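Local coordinates for exopolyphosphatase (Cytophaga hutchinsonii, PDB 3MDQ), which probably releases orthophosphate from the ends of inorganic polyphosphate chains by hydrolysis, as a member of the Ppx/GppA phosphatase family, at residues V172-R177 / A253-E258; E219-H224 / L241-R246; K233-L238 / S295-K300. All blocks are in the same frame, centred on the assembly; numbering follows the deposited sequence.

Contact 1: V172-R177 / A253-E258. With SO4 (sulfate ion), chain G.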
loop_
_atom_site.group_PDB
_atom_site.type_symbol
_atom_site.label_atom_id
_atom_site.label_comp_id
_atom_site.label_asym_id
_atom_site.label_seq_id
_atom_site.Cartn_x
_atom_site.Cartn_y
_atom_site.Cartn_z
ATOM N N VAL A 172 7.489 2.933 20.051
ATOM C CA VAL A 172 6.096 2.748 20.414
ATOM C C VAL A 172 6.062 1.526 21.322
ATOM O O VAL A 172 6.631 0.493 21.001
ATOM C CB VAL A 172 5.244 2.467 19.175
ATOM C CG1 VAL A 172 3.789 2.318 19.588
ATOM C CG2 VAL A 172 5.461 3.622 18.119
ATOM N N HIS A 173 5.411 1.665 22.466
ATOM C CA HIS A 173 5.367 0.587 23.441
ATOM C C HIS A 173 4.364 -0.498 23.056
ATOM O O HIS A 173 3.484 -0.299 22.214
ATOM C CB HIS A 173 5.082 1.137 24.828
ATOM C CG HIS A 173 6.173 2.024 25.329
ATOM N ND1 HIS A 173 6.251 3.364 24.988
ATOM C CD2 HIS A 173 7.250 1.762 26.105
ATOM C CE1 HIS A 173 7.338 3.880 25.545
ATOM N NE2 HIS A 173 7.946 2.941 26.254
ATOM N N ASP A 174 4.528 -1.661 23.673
ATOM C CA ASP A 174 3.772 -2.870 23.368
ATOM C C ASP A 174 3.103 -3.357 24.644
ATOM O O ASP A 174 3.745 -4.076 25.468
ATOM C CB ASP A 174 4.759 -3.922 22.882
ATOM C CG ASP A 174 4.108 -5.213 22.499
ATOM O OD1 ASP A 174 2.982 -5.192 21.993
ATOM O OD2 ASP A 174 4.772 -6.265 22.648
ATOM N N PRO A 175 1.845 -2.983 24.873
ATOM C CA PRO A 175 0.920 -2.238 24.018
ATOM C C PRO A 175 1.088 -0.724 24.121
ATOM O O PRO A 175 1.819 -0.199 24.966
ATOM C CB PRO A 175 -0.437 -2.669 24.544
ATOM C CG PRO A 175 -0.183 -2.799 25.985
ATOM C CD PRO A 175 1.177 -3.456 26.083
HETATM N N MSE A 176 0.422 -0.022 23.219
HETATM C CA MSE A 176 0.568 1.423 23.089
HETATM C C MSE A 176 0.113 2.143 24.353
HETATM O O MSE A 176 -0.863 1.753 24.990
HETATM C CB MSE A 176 -0.220 1.899 21.860
HETATM C CG MSE A 176 -0.359 3.387 21.749
HETATM SE SE MSE A 176 -1.147 3.979 20.090
HETATM C CE MSE A 176 0.252 3.212 18.889
ATOM N N ARG A 177 0.874 3.162 24.737
ATOM C CA ARG A 177 0.593 3.985 25.853
ATOM C C ARG A 177 0.040 5.350 25.449
ATOM O O ARG A 177 0.257 5.808 24.339
ATOM C CB ARG A 177 1.886 4.184 26.626
ATOM C CG ARG A 177 2.483 2.905 27.142
ATOM C CD ARG A 177 3.810 3.179 27.829
ATOM N NE ARG A 177 4.368 1.931 28.305
ATOM C CZ ARG A 177 5.501 1.834 28.997
ATOM N NH1 ARG A 177 6.178 2.921 29.310
ATOM N NH2 ARG A 177 5.943 0.643 29.363
ATOM N N ALA A 253 -5.304 -1.554 21.868
ATOM C CA ALA A 253 -5.157 -2.306 23.128
ATOM C C ALA A 253 -4.241 -3.523 22.983
ATOM O O ALA A 253 -3.755 -4.033 23.968
ATOM C CB ALA A 253 -6.532 -2.762 23.658
ATOM N N SER A 254 -4.064 -4.002 21.761
ATOM C CA SER A 254 -3.408 -5.254 21.468
ATOM C C SER A 254 -1.900 -5.231 21.667
ATOM O O SER A 254 -1.237 -4.204 21.507
ATOM C CB SER A 254 -3.740 -5.712 20.022
ATOM O OG SER A 254 -3.001 -4.936 19.065
ATOM N N THR A 255 -1.360 -6.411 21.979
ATOM C CA THR A 255 0.063 -6.628 21.893
ATOM C C THR A 255 0.466 -7.190 20.535
ATOM O O THR A 255 -0.344 -7.752 19.816
ATOM C CB THR A 255 0.555 -7.585 22.996
ATOM O OG1 THR A 255 0.047 -8.878 22.707
ATOM C CG2 THR A 255 0.100 -7.145 24.361
ATOM N N ARG A 256 1.741 -7.042 20.202
ATOM C CA ARG A 256 2.280 -7.622 18.983
ATOM C C ARG A 256 1.958 -9.125 18.907
ATOM O O ARG A 256 1.529 -9.640 17.875
ATOM C CB ARG A 256 3.801 -7.411 18.894
ATOM C CG ARG A 256 4.418 -8.052 17.678
ATOM C CD ARG A 256 5.937 -7.825 17.642
ATOM N NE ARG A 256 6.534 -8.652 16.601
ATOM C CZ ARG A 256 7.060 -9.853 16.784
ATOM N NH1 ARG A 256 7.086 -10.416 17.992
ATOM N NH2 ARG A 256 7.555 -10.495 15.739
ATOM N N ARG A 257 2.190 -9.835 20.006
ATOM C CA ARG A 257 1.938 -11.272 20.033
ATOM C C ARG A 257 0.487 -11.607 19.729
ATOM O O ARG A 257 0.206 -12.547 18.992
ATOM C CB ARG A 257 2.348 -11.838 21.393
ATOM C CG ARG A 257 2.184 -13.328 21.503
ATOM C CD ARG A 257 3.001 -14.049 20.474
ATOM N NE ARG A 257 4.432 -13.791 20.579
ATOM C CZ ARG A 257 5.323 -14.366 19.782
ATOM N NH1 ARG A 257 4.898 -15.212 18.851
ATOM N NH2 ARG A 257 6.618 -14.102 19.914
ATOM N N GLU A 258 -0.450 -10.838 20.275
ATOM C CA GLU A 258 -1.883 -11.035 19.979
ATOM C C GLU A 258 -2.175 -10.787 18.504
ATOM O O GLU A 258 -2.950 -11.507 17.879
ATOM C CB GLU A 258 -2.754 -10.122 20.807
ATOM C CG GLU A 258 -2.773 -10.531 22.278
ATOM C CD GLU A 258 -3.403 -9.520 23.206
ATOM O OE1 GLU A 258 -3.482 -8.300 22.907
ATOM O OE2 GLU A 258 -3.765 -9.963 24.319
HETATM S S SO4 G . 8.092 -1.982 25.213
HETATM O O1 SO4 G . 8.953 -1.173 26.088
HETATM O O2 SO4 G . 8.452 -1.535 23.852
HETATM O O3 SO4 G . 6.724 -1.841 25.583
HETATM O O4 SO4 G . 8.431 -3.403 25.339
HETATM O O HOH W 1 -0.845 -1.528 20.996
#
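The D174 carboxylate meets the backbone N-H of R256 at OD1 on its syn side, the nitrogen lying 18° out of the carboxylate plane. The H173 ring bears R177 NH1 over one face, offset toward the rim, while H173 CD2 lies over the centre of the R177 guanidinium; a sulfate oxygen approaches the ring obliquely. That sulfate, probably from crystallisation, accepts from D174 N (2.9 Å to O3) and from H171. D174 CG stands anti to the backbone N (chi1 -179°), on the side of the other loop; R256 N lies 2.9 Å from D174 OD1. P175, after a cis peptide bond, sets its CB against two carbonyl oxygens, 3.5 Å from S254 O and 3.6 Å from A253 O. One water ties M176 N to S254 O. T255 and E258 form a capping box: T255 N gives to E258 OE1 (3.0 Å) and E258 N to T255 OG1 (3.2 Å). R256, whose N D174 holds, opens the helix so capped. Its guanidinium forms salt bridges with D271 and E267. The contact joins the loop between helices 163-169 and 178-191 to the start of helix 256-260, with V172 resting on V275 of helix 267-286.

Contact 2: E219-H224 / L241-R246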
loop_
_atom_site.group_PDB
_atom_site.type_symbol
_atom_site.label_atom_id
_atom_site.label_comp_id
_atom_site.label_asym_id
_atom_site.label_seq_id
_atom_site.Cartn_x
_atom_site.Cartn_y
_atom_site.Cartn_z
ATOM N N GLU A 219 -10.888 -7.527 6.186
ATOM C CA GLU A 219 -10.981 -8.944 6.486
ATOM C C GLU A 219 -11.377 -9.183 7.943
ATOM O O GLU A 219 -12.187 -10.048 8.216
ATOM C CB GLU A 219 -9.675 -9.672 6.136
ATOM C CG GLU A 219 -9.449 -9.818 4.627
ATOM C CD GLU A 219 -8.093 -10.429 4.258
ATOM O OE1 GLU A 219 -7.229 -10.595 5.134
ATOM O OE2 GLU A 219 -7.893 -10.737 3.067
HETATM N N MSE A 220 -10.841 -8.379 8.865
HETATM C CA MSE A 220 -11.210 -8.475 10.290
HETATM C C MSE A 220 -12.678 -8.169 10.474
HETATM O O MSE A 220 -13.345 -8.815 11.251
HETATM C CB MSE A 220 -10.371 -7.524 11.148
HETATM C CG MSE A 220 -8.954 -7.940 11.312
HETATM SE SE MSE A 220 -7.808 -6.702 12.206
HETATM C CE MSE A 220 -8.468 -7.006 14.003
ATOM N N ASN A 221 -13.193 -7.172 9.752
ATOM C CA ASN A 221 -14.568 -6.783 9.916
ATOM C C ASN A 221 -15.521 -7.839 9.364
ATOM O O ASN A 221 -16.597 -8.076 9.913
ATOM C CB ASN A 221 -14.838 -5.463 9.228
ATOM C CG ASN A 221 -16.035 -4.729 9.835
ATOM O OD1 ASN A 221 -16.085 -4.530 11.055
ATOM N ND2 ASN A 221 -17.011 -4.376 8.986
ATOM N N ILE A 222 -15.123 -8.433 8.253
ATOM C CA ILE A 222 -15.877 -9.532 7.651
ATOM C C ILE A 222 -16.007 -10.689 8.638
ATOM O O ILE A 222 -17.085 -11.226 8.850
ATOM C CB ILE A 222 -15.223 -9.957 6.320
ATOM C CG1 ILE A 222 -15.502 -8.901 5.241
ATOM C CG2 ILE A 222 -15.695 -11.349 5.850
ATOM C CD1 ILE A 222 -14.540 -9.022 4.051
ATOM N N GLN A 223 -14.900 -11.031 9.269
ATOM C CA GLN A 223 -14.892 -12.124 10.242
ATOM C C GLN A 223 -15.738 -11.754 11.447
ATOM O O GLN A 223 -16.539 -12.570 11.913
ATOM C CB GLN A 223 -13.463 -12.468 10.663
ATOM C CG GLN A 223 -13.313 -13.741 11.500
ATOM C CD GLN A 223 -13.979 -14.976 10.856
ATOM O OE1 GLN A 223 -13.486 -15.542 9.871
ATOM N NE2 GLN A 223 -15.111 -15.394 11.425
ATOM N N HIS A 224 -15.617 -10.522 11.933
ATOM C CA HIS A 224 -16.387 -10.107 13.096
ATOM C C HIS A 224 -17.889 -10.153 12.844
ATOM O O HIS A 224 -18.643 -10.545 13.738
ATOM C CB HIS A 224 -15.976 -8.702 13.537
ATOM C CG HIS A 224 -16.706 -8.222 14.748
ATOM N ND1 HIS A 224 -17.773 -7.360 14.667
ATOM C CD2 HIS A 224 -16.535 -8.498 16.058
ATOM C CE1 HIS A 224 -18.231 -7.122 15.883
ATOM N NE2 HIS A 224 -17.487 -7.788 16.745
ATOM N N LEU A 241 -17.887 3.851 10.103
ATOM C CA LEU A 241 -17.058 4.463 11.180
ATOM C C LEU A 241 -17.165 3.722 12.516
ATOM O O LEU A 241 -16.136 3.519 13.174
ATOM C CB LEU A 241 -17.305 5.936 11.350
ATOM C CG LEU A 241 -16.917 6.689 10.094
ATOM C CD1 LEU A 241 -17.074 8.181 10.338
ATOM C CD2 LEU A 241 -15.518 6.403 9.529
ATOM N N PRO A 242 -18.364 3.295 12.920
ATOM C CA PRO A 242 -18.401 2.441 14.124
ATOM C C PRO A 242 -17.554 1.180 14.032
ATOM O O PRO A 242 -16.906 0.779 15.020
ATOM C CB PRO A 242 -19.874 2.126 14.284
ATOM C CG PRO A 242 -20.540 3.301 13.740
ATOM C CD PRO A 242 -19.725 3.697 12.515
ATOM N N ASP A 243 -17.552 0.527 12.863
ATOM C CA ASP A 243 -16.722 -0.635 12.683
ATOM C C ASP A 243 -15.226 -0.281 12.756
ATOM O O ASP A 243 -14.453 -0.997 13.388
ATOM C CB ASP A 243 -17.119 -1.398 11.417
ATOM C CG ASP A 243 -18.372 -2.313 11.638
ATOM O OD1 ASP A 243 -18.830 -2.548 12.790
ATOM O OD2 ASP A 243 -18.873 -2.879 10.702
ATOM N N PHE A 244 -14.842 0.832 12.143
ATOM C CA PHE A 244 -13.461 1.313 12.226
ATOM C C PHE A 244 -13.099 1.579 13.673
ATOM O O PHE A 244 -12.006 1.191 14.138
ATOM C CB PHE A 244 -13.214 2.601 11.417
ATOM C CG PHE A 244 -11.838 3.131 11.615
ATOM C CD1 PHE A 244 -10.753 2.481 11.046
ATOM C CD2 PHE A 244 -11.623 4.200 12.466
ATOM C CE1 PHE A 244 -9.473 2.953 11.266
ATOM C CE2 PHE A 244 -10.323 4.648 12.715
ATOM C CZ PHE A 244 -9.280 4.015 12.116
ATOM N N ASN A 245 -13.974 2.238 14.404
ATOM C CA ASN A 245 -13.618 2.537 15.799
ATOM C C ASN A 245 -13.526 1.294 16.693
ATOM O O ASN A 245 -12.722 1.264 17.631
ATOM C CB ASN A 245 -14.539 3.619 16.354
ATOM C CG ASN A 245 -14.189 5.010 15.820
ATOM O OD1 ASN A 245 -13.003 5.435 15.798
ATOM N ND2 ASN A 245 -15.209 5.733 15.394
ATOM N N ARG A 246 -14.301 0.251 16.408
ATOM C CA ARG A 246 -14.132 -1.015 17.112
ATOM C C ARG A 246 -12.767 -1.620 16.820
ATOM O O ARG A 246 -12.062 -2.063 17.751
ATOM C CB ARG A 246 -15.225 -2.027 16.733
ATOM C CG ARG A 246 -15.211 -3.320 17.567
ATOM C CD ARG A 246 -16.003 -4.454 16.907
ATOM N NE ARG A 246 -15.271 -5.068 15.789
ATOM C CZ ARG A 246 -15.510 -4.860 14.489
ATOM N NH1 ARG A 246 -16.493 -4.077 14.062
ATOM N NH2 ARG A 246 -14.761 -5.482 13.596
#
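R246 and H224 meet tip to tip, the guanidinium lying flat on one face of the imidazole with centres 3.6 Å apart and planes only 4° from parallel. R246 NE sits over the centre of that ring, and R246 CD adds a CH-pi contact 3.8 Å from the H224 centroid. At the guanidinium's edge, and in its plane, is N221 OD1, which R246 grips end-on with both terminal nitrogens: NH1 at 3.1 Å, nearly along the C=O axis, and NH2 at 3.0 Å, on a lone pair. Amide and guanidinium are nearly coplanar, and two donors on one oxygen would help fix the rotation of the N221 amide. Its other end, ND2, gives to D243 OD2 (2.9 Å) from above the carboxylate plane. Behind this shell, D243 OD1 forms a salt bridge with R246 NH1 (3.1 Å) one helical turn along, so that the carboxylate probably both steadies and partly neutralises the guanidinium. The R246 chain bends at chi3 (76°), which places NE over the ring. Farther out, D243 OD2 is also bonded to H225, and N221 ND2 to Y237 OH. The network bridges helices 212-225 and 241-253 near the surface, where the axes of segments 219-224 and 241-246 pass 10.7 Å apart at 100°, with strand 236-240 between the helices in the chain and F244 turned away onto helix 267-286.

Contact 3: K233-L238 / S295-K300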
loop_
_atom_site.group_PDB
_atom_site.type_symbol
_atom_site.label_atom_id
_atom_site.label_comp_id
_atom_site.label_asym_id
_atom_site.label_seq_id
_atom_site.Cartn_x
_atom_site.Cartn_y
_atom_site.Cartn_z
ATOM N N LYS A 233 -13.146 -11.442 -4.552
ATOM C CA LYS A 233 -14.164 -11.471 -5.589
ATOM C C LYS A 233 -14.927 -10.149 -5.733
ATOM O O LYS A 233 -15.924 -10.085 -6.442
ATOM C CB LYS A 233 -15.146 -12.618 -5.305
ATOM C CG LYS A 233 -14.496 -14.004 -5.285
ATOM C CD LYS A 233 -15.530 -15.109 -4.986
ATOM N N GLN A 234 -14.480 -9.086 -5.048
ATOM C CA GLN A 234 -15.089 -7.769 -5.250
ATOM C C GLN A 234 -14.000 -6.718 -5.132
ATOM O O GLN A 234 -12.950 -6.971 -4.537
ATOM C CB GLN A 234 -16.249 -7.523 -4.266
ATOM C CG GLN A 234 -15.886 -7.483 -2.811
ATOM C CD GLN A 234 -17.122 -7.488 -1.919
ATOM O OE1 GLN A 234 -17.907 -8.469 -1.925
ATOM N NE2 GLN A 234 -17.322 -6.410 -1.151
ATOM N N THR A 235 -14.242 -5.528 -5.679
ATOM C CA THR A 235 -13.180 -4.540 -5.742
ATOM C C THR A 235 -13.272 -3.447 -4.705
ATOM O O THR A 235 -12.338 -2.660 -4.543
ATOM C CB THR A 235 -13.063 -3.929 -7.102
ATOM O OG1 THR A 235 -14.248 -3.250 -7.441
ATOM C CG2 THR A 235 -12.767 -5.028 -8.162
ATOM N N SER A 236 -14.343 -3.407 -3.924
ATOM C CA SER A 236 -14.446 -2.452 -2.825
ATOM C C SER A 236 -15.171 -3.087 -1.651
ATOM O O SER A 236 -15.944 -4.020 -1.853
ATOM C CB SER A 236 -15.167 -1.187 -3.287
ATOM O OG SER A 236 -16.532 -1.422 -3.617
ATOM N N TYR A 237 -14.972 -2.503 -0.464
ATOM C CA TYR A 237 -15.655 -2.942 0.754
ATOM C C TYR A 237 -15.878 -1.741 1.618
ATOM O O TYR A 237 -14.905 -1.028 1.941
ATOM C CB TYR A 237 -14.787 -3.985 1.492
ATOM C CG TYR A 237 -15.375 -4.446 2.785
ATOM C CD1 TYR A 237 -16.281 -5.482 2.807
ATOM C CD2 TYR A 237 -15.080 -3.793 3.969
ATOM C CE1 TYR A 237 -16.865 -5.905 4.028
ATOM C CE2 TYR A 237 -15.676 -4.180 5.172
ATOM C CZ TYR A 237 -16.550 -5.261 5.180
ATOM O OH TYR A 237 -17.149 -5.651 6.377
ATOM N N LEU A 238 -17.111 -1.473 2.028
ATOM C CA LEU A 238 -17.342 -0.303 2.850
ATOM C C LEU A 238 -17.350 -0.666 4.328
ATOM O O LEU A 238 -18.106 -1.536 4.797
ATOM C CB LEU A 238 -18.625 0.398 2.480
ATOM C CG LEU A 238 -18.984 1.625 3.350
ATOM C CD1 LEU A 238 -19.814 2.569 2.520
ATOM C CD2 LEU A 238 -19.718 1.281 4.662
ATOM N N SER A 295 -10.546 0.038 -1.178
ATOM C CA SER A 295 -10.275 -0.417 -2.538
ATOM C C SER A 295 -9.353 -1.630 -2.479
ATOM O O SER A 295 -8.283 -1.530 -1.908
ATOM C CB SER A 295 -9.615 0.694 -3.377
ATOM O OG SER A 295 -9.032 0.174 -4.572
ATOM N N THR A 296 -9.745 -2.723 -3.120
ATOM C CA THR A 296 -8.844 -3.892 -3.178
ATOM C C THR A 296 -7.768 -3.747 -4.245
ATOM O O THR A 296 -6.871 -4.578 -4.297
ATOM C CB THR A 296 -9.587 -5.201 -3.377
ATOM O OG1 THR A 296 -10.154 -5.217 -4.684
ATOM C CG2 THR A 296 -10.698 -5.375 -2.309
ATOM N N TYR A 297 -7.859 -2.705 -5.067
ATOM C CA TYR A 297 -6.818 -2.360 -6.069
ATOM C C TYR A 297 -5.908 -1.291 -5.523
ATOM O O TYR A 297 -6.345 -0.370 -4.819
ATOM C CB TYR A 297 -7.457 -1.823 -7.339
ATOM C CG TYR A 297 -8.188 -2.821 -8.206
ATOM C CD1 TYR A 297 -8.432 -4.136 -7.791
ATOM C CD2 TYR A 297 -8.657 -2.436 -9.445
ATOM C CE1 TYR A 297 -9.089 -5.018 -8.608
ATOM C CE2 TYR A 297 -9.303 -3.318 -10.261
ATOM C CZ TYR A 297 -9.528 -4.605 -9.828
ATOM O OH TYR A 297 -10.201 -5.474 -10.670
ATOM N N SER A 298 -4.629 -1.382 -5.859
ATOM C CA SER A 298 -3.641 -0.427 -5.423
ATOM C C SER A 298 -2.592 -0.287 -6.559
ATOM O O SER A 298 -2.945 -0.314 -7.727
ATOM C CB SER A 298 -3.046 -0.820 -4.074
ATOM O OG SER A 298 -2.401 -2.065 -4.103
ATOM N N LEU A 299 -1.326 -0.082 -6.218
ATOM C CA LEU A 299 -0.333 0.230 -7.234
ATOM C C LEU A 299 -0.275 -0.746 -8.405
ATOM O O LEU A 299 -0.242 -0.316 -9.553
ATOM C CB LEU A 299 1.077 0.353 -6.612
ATOM C CG LEU A 299 2.228 0.605 -7.576
ATOM C CD1 LEU A 299 2.070 1.939 -8.275
ATOM C CD2 LEU A 299 3.551 0.561 -6.768
ATOM N N LYS A 300 -0.243 -2.046 -8.129
ATOM C CA LYS A 300 -0.041 -3.019 -9.207
ATOM C C LYS A 300 -1.176 -2.958 -10.246
ATOM O O LYS A 300 -0.938 -3.029 -11.453
ATOM C CB LYS A 300 0.147 -4.435 -8.651
ATOM C CG LYS A 300 -1.045 -5.058 -7.966
ATOM C CD LYS A 300 -0.695 -6.265 -7.054
ATOM C CE LYS A 300 -1.977 -6.981 -6.446
ATOM N NZ LYS A 300 -2.712 -6.028 -5.626
HETATM O O HOH W 2 -10.449 -7.825 -5.618
#
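T296 N donates to T235 O in a nearly straight bond (3.0 Å, N-H...O 174°), although the donor stands above the carbonyl plane. A water adds a second link, giving to Q234 O and bonding T296 OG1 at 2.8 Å. T296 OG1 lies between its backbone N and carbonyl carbon (chi1 68°), close to T235 CA at 3.3 Å, while T296 CG2 packs 3.5 Å from Q234 O. An alanine in place of T296 would probably keep the backbone bond but leave the water without its hydroxyl partner and open a small gap beside Q234 O. Within segment 233-238, Q234 NE2 donates to S236 O (2.8 Å). S295 OG donates to Y297 O (2.8 Å) on a lone pair, tying down the turn after its strand. Further out, T235 CB stands over one face of the Y297 ring, and its CG2 touches the phenol end, 3.6 Å from Y297 OH. The hydroxyls then diverge, T235 OG1 to A125 O and Y297 OH to a glycerol. S236 and S295 form an antiparallel non-hydrogen-bonded pair, adding strand 236-240 as the edge of a six-stranded mixed sheet beside strand 291-295, in a domain consistent with the actin-like ATPase fold.

How the contacts relate
Along the chain the segments run 172-177, 219-224, 233-238, 241-246, 253-258 and 295-300. Contact 2 is nested within the loop that contact 1 closes, whereas contact 3 alternates with both. Contacts 2 and 3 are neighbours, centres about 17 Å apart, and touch where I222 CG1 packs 3.5 Å from Y237 CE1; helix 212-225, strand 236-240 and helix 241-253 follow one another through them. Contact 1 lies about 19 Å from contact 2 and about 28 Å from contact 3 (centres), touching neither; helices 241-253 and 256-260 lead from contact 2 to it. Contact 3 lies at the six-stranded sheet's edge, contact 2 joins helices flanking its edge strand in the chain, and contact 1 joins a loop to the next helix.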